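Long-range contact in actin-related protein 8 (Homo sapiens, PDB 4FO0), which binds ATP with low basal ATPase activity, does not polymerize, and is proposed to serve as a core component of the INO80 chromatin-remodelling complex: residues A[249-254]-A[502-507]. Residues are numbered along the deposited sequence; the frame is centred on the assembly and turned at random.
Sequences CIVDVG and SSILVV. With ATP (adenosine-5'-triphosphate), chain C.
C249 and V251 hand both their N-H and C=O groups to the strand 503-507, and V253 adds one more N-H, giving five backbone hydrogen bonds in a parallel ladder. C249 N reaches S503 O and L505 N returns to C249 O; V251 N then meets L505 O, and V507 N meets V251 O at 2.7 Å. The last rung, V253 N to V507 O, is the most bent, 143° at the hydrogen. CA-H groups of I504, I250, V506 and D252 lean on the same carbonyls.

On one face I250 and L505 run side by side, CD1 against CD2 at 4.0 Å, packed against helix 235-243. Further along, D252 holds CG anti to its backbone N (chi1 -178°), which sets this carboxyl carbon 3.6 Å from V507 CG1. The D252 side chain lies about 4 Å from the bound magnesium ion, and its OD1 has a long, weak ion pair with K257. The other face carries V251 CG2 beside I504 CG2 at 4.2 Å, with helix 480-489 packed on C249 and V251.

Past V253 the chain delivers G254 CA to 3.4 Å from ATP O1G: a parallel pair in the mixed sheet of one actin-fold (ASKHA) domain, its strand 249-253 running into the phosphate-binding turn D252-D255.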
loop_
_atom_site.group_PDB
_atom_site.type_symbol
_atom_site.label_atom_id
_atom_site.label_comp_id
_atom_site.label_asym_id
_atom_site.label_seq_id
_atom_site.Cartn_x
_atom_site.Cartn_y
_atom_site.Cartn_z
ATOM N N CYS A 249 -6.473 5.382 -16.784
ATOM C CA CYS A 249 -5.182 4.964 -16.268
ATOM C C CYS A 249 -5.298 4.844 -14.737
ATOM O O CYS A 249 -5.755 5.777 -14.064
ATOM C CB CYS A 249 -4.109 5.971 -16.670
ATOM S SG CYS A 249 -2.445 5.573 -16.088
ATOM N N ILE A 250 -4.920 3.687 -14.195
ATOM C CA ILE A 250 -5.000 3.443 -12.754
ATOM C C ILE A 250 -3.628 3.429 -12.125
ATOM O O ILE A 250 -2.709 2.779 -12.630
ATOM C CB ILE A 250 -5.574 2.067 -12.423
ATOM C CG1 ILE A 250 -6.723 1.748 -13.348
ATOM C CG2 ILE A 250 -5.979 2.002 -10.934
ATOM C CD1 ILE A 250 -7.770 2.833 -13.348
ATOM N N VAL A 251 -3.509 4.113 -10.998
ATOM C CA VAL A 251 -2.268 4.109 -10.243
ATOM C C VAL A 251 -2.598 3.688 -8.829
ATOM O O VAL A 251 -3.378 4.356 -8.154
ATOM C CB VAL A 251 -1.625 5.501 -10.191
ATOM C CG1 VAL A 251 -0.327 5.428 -9.434
ATOM C CG2 VAL A 251 -1.410 6.044 -11.593
ATOM N N ASP A 252 -2.034 2.574 -8.378
ATOM C CA ASP A 252 -2.259 2.170 -7.002
ATOM C C ASP A 252 -0.974 2.383 -6.220
ATOM O O ASP A 252 -0.016 1.620 -6.373
ATOM C CB ASP A 252 -2.723 0.714 -6.928
ATOM C CG ASP A 252 -3.025 0.248 -5.482
ATOM O OD1 ASP A 252 -2.411 0.775 -4.522
ATOM O OD2 ASP A 252 -3.879 -0.657 -5.306
ATOM N N VAL A 253 -0.938 3.433 -5.403
ATOM C CA VAL A 253 0.213 3.639 -4.530
ATOM C C VAL A 253 -0.066 3.028 -3.176
ATOM O O VAL A 253 -0.915 3.518 -2.420
ATOM C CB VAL A 253 0.573 5.120 -4.334
ATOM C CG1 VAL A 253 1.991 5.223 -3.790
ATOM C CG2 VAL A 253 0.453 5.879 -5.635
ATOM N N GLY A 254 0.632 1.943 -2.870
ATOM C CA GLY A 254 0.431 1.278 -1.602
ATOM C C GLY A 254 1.527 1.635 -0.632
ATOM O O GLY A 254 2.216 2.650 -0.775
ATOM N N SER A 502 -6.773 11.644 -20.374
ATOM C CA SER A 502 -7.880 12.433 -19.954
ATOM C C SER A 502 -8.394 11.979 -18.606
ATOM O O SER A 502 -9.113 12.673 -17.945
ATOM C CB SER A 502 -8.945 12.366 -21.032
ATOM O OG SER A 502 -10.169 11.924 -20.525
ATOM N N SER A 503 -8.009 10.791 -18.206
ATOM C CA SER A 503 -8.472 10.207 -16.953
ATOM C C SER A 503 -7.409 9.379 -16.241
ATOM O O SER A 503 -7.121 8.244 -16.631
ATOM C CB SER A 503 -9.706 9.340 -17.211
ATOM O OG SER A 503 -10.159 8.728 -16.018
ATOM N N ILE A 504 -6.840 9.947 -15.188
ATOM C CA ILE A 504 -5.891 9.214 -14.347
ATOM C C ILE A 504 -6.431 9.032 -12.926
ATOM O O ILE A 504 -6.596 9.991 -12.164
ATOM C CB ILE A 504 -4.531 9.904 -14.309
ATOM C CG1 ILE A 504 -3.986 10.026 -15.735
ATOM C CG2 ILE A 504 -3.575 9.125 -13.444
ATOM C CD1 ILE A 504 -3.220 11.315 -15.995
ATOM N N LEU A 505 -6.733 7.788 -12.585
ATOM C CA LEU A 505 -7.286 7.477 -11.277
ATOM C C LEU A 505 -6.175 7.083 -10.316
ATOM O O LEU A 505 -5.323 6.245 -10.637
ATOM C CB LEU A 505 -8.278 6.339 -11.404
ATOM C CG LEU A 505 -8.861 5.811 -10.108
ATOM C CD1 LEU A 505 -9.576 6.936 -9.380
ATOM C CD2 LEU A 505 -9.780 4.623 -10.400
ATOM N N VAL A 506 -6.164 7.701 -9.144
ATOM C CA VAL A 506 -5.154 7.360 -8.152
ATOM C C VAL A 506 -5.738 6.731 -6.894
ATOM O O VAL A 506 -6.563 7.317 -6.185
ATOM C CB VAL A 506 -4.259 8.540 -7.792
ATOM C CG1 VAL A 506 -3.272 8.114 -6.714
ATOM C CG2 VAL A 506 -3.528 9.005 -9.026
ATOM N N VAL A 507 -5.255 5.538 -6.612
ATOM C CA VAL A 507 -5.857 4.686 -5.618
ATOM C C VAL A 507 -4.835 4.194 -4.551
ATOM O O VAL A 507 -3.615 4.341 -4.716
ATOM C CB VAL A 507 -6.571 3.564 -6.370
ATOM C CG1 VAL A 507 -5.990 2.220 -6.043
ATOM C CG2 VAL A 507 -8.066 3.650 -6.148
HETATM P PG ATP C . 0.863 -2.459 -1.089
HETATM O O1G ATP C . -0.272 -2.012 -1.968
HETATM O O2G ATP C . 1.002 -3.953 -0.925
HETATM O O3G ATP C . 2.186 -1.763 -1.330
HETATM P PB ATP C . -1.032 -1.837 1.024
HETATM O O1B ATP C . -0.857 -2.356 2.426
HETATM O O2B ATP C . -2.158 -2.285 0.104
HETATM O O3B ATP C . 0.431 -1.958 0.369
HETATM P PA ATP C . -2.300 0.693 1.393
HETATM O O1A ATP C . -2.920 0.229 2.685
HETATM O O2A ATP C . -3.122 0.902 0.146
HETATM O O3A ATP C . -1.031 -0.233 1.102
HETATM O "O5'" ATP C . -1.546 2.064 1.709
HETATM C "C5'" ATP C . -0.689 2.090 2.840
HETATM C "C4'" ATP C . 0.118 3.363 2.792
HETATM O "O4'" ATP C . -0.795 4.449 2.785
HETATM C "C3'" ATP C . 1.007 3.547 4.011
HETATM O "O3'" ATP C . 2.332 3.888 3.592
HETATM C "C2'" ATP C . 0.379 4.701 4.752
HETATM O "O2'" ATP C . 1.327 5.497 5.447
HETATM C "C1'" ATP C . -0.236 5.466 3.607
HETATM N N9 ATP C . -1.219 6.443 4.096
HETATM C C8 ATP C . -2.376 6.164 4.714
HETATM N N7 ATP C . -3.030 7.304 5.038
HETATM C C5 ATP C . -2.282 8.331 4.618
HETATM C C6 ATP C . -2.388 9.798 4.657
HETATM N N6 ATP C . -3.476 10.379 5.223
HETATM N N1 ATP C . -1.373 10.515 4.108
HETATM C C2 ATP C . -0.294 9.934 3.549
HETATM N N3 ATP C . -0.132 8.595 3.491
HETATM C C4 ATP C . -1.078 7.761 3.998
#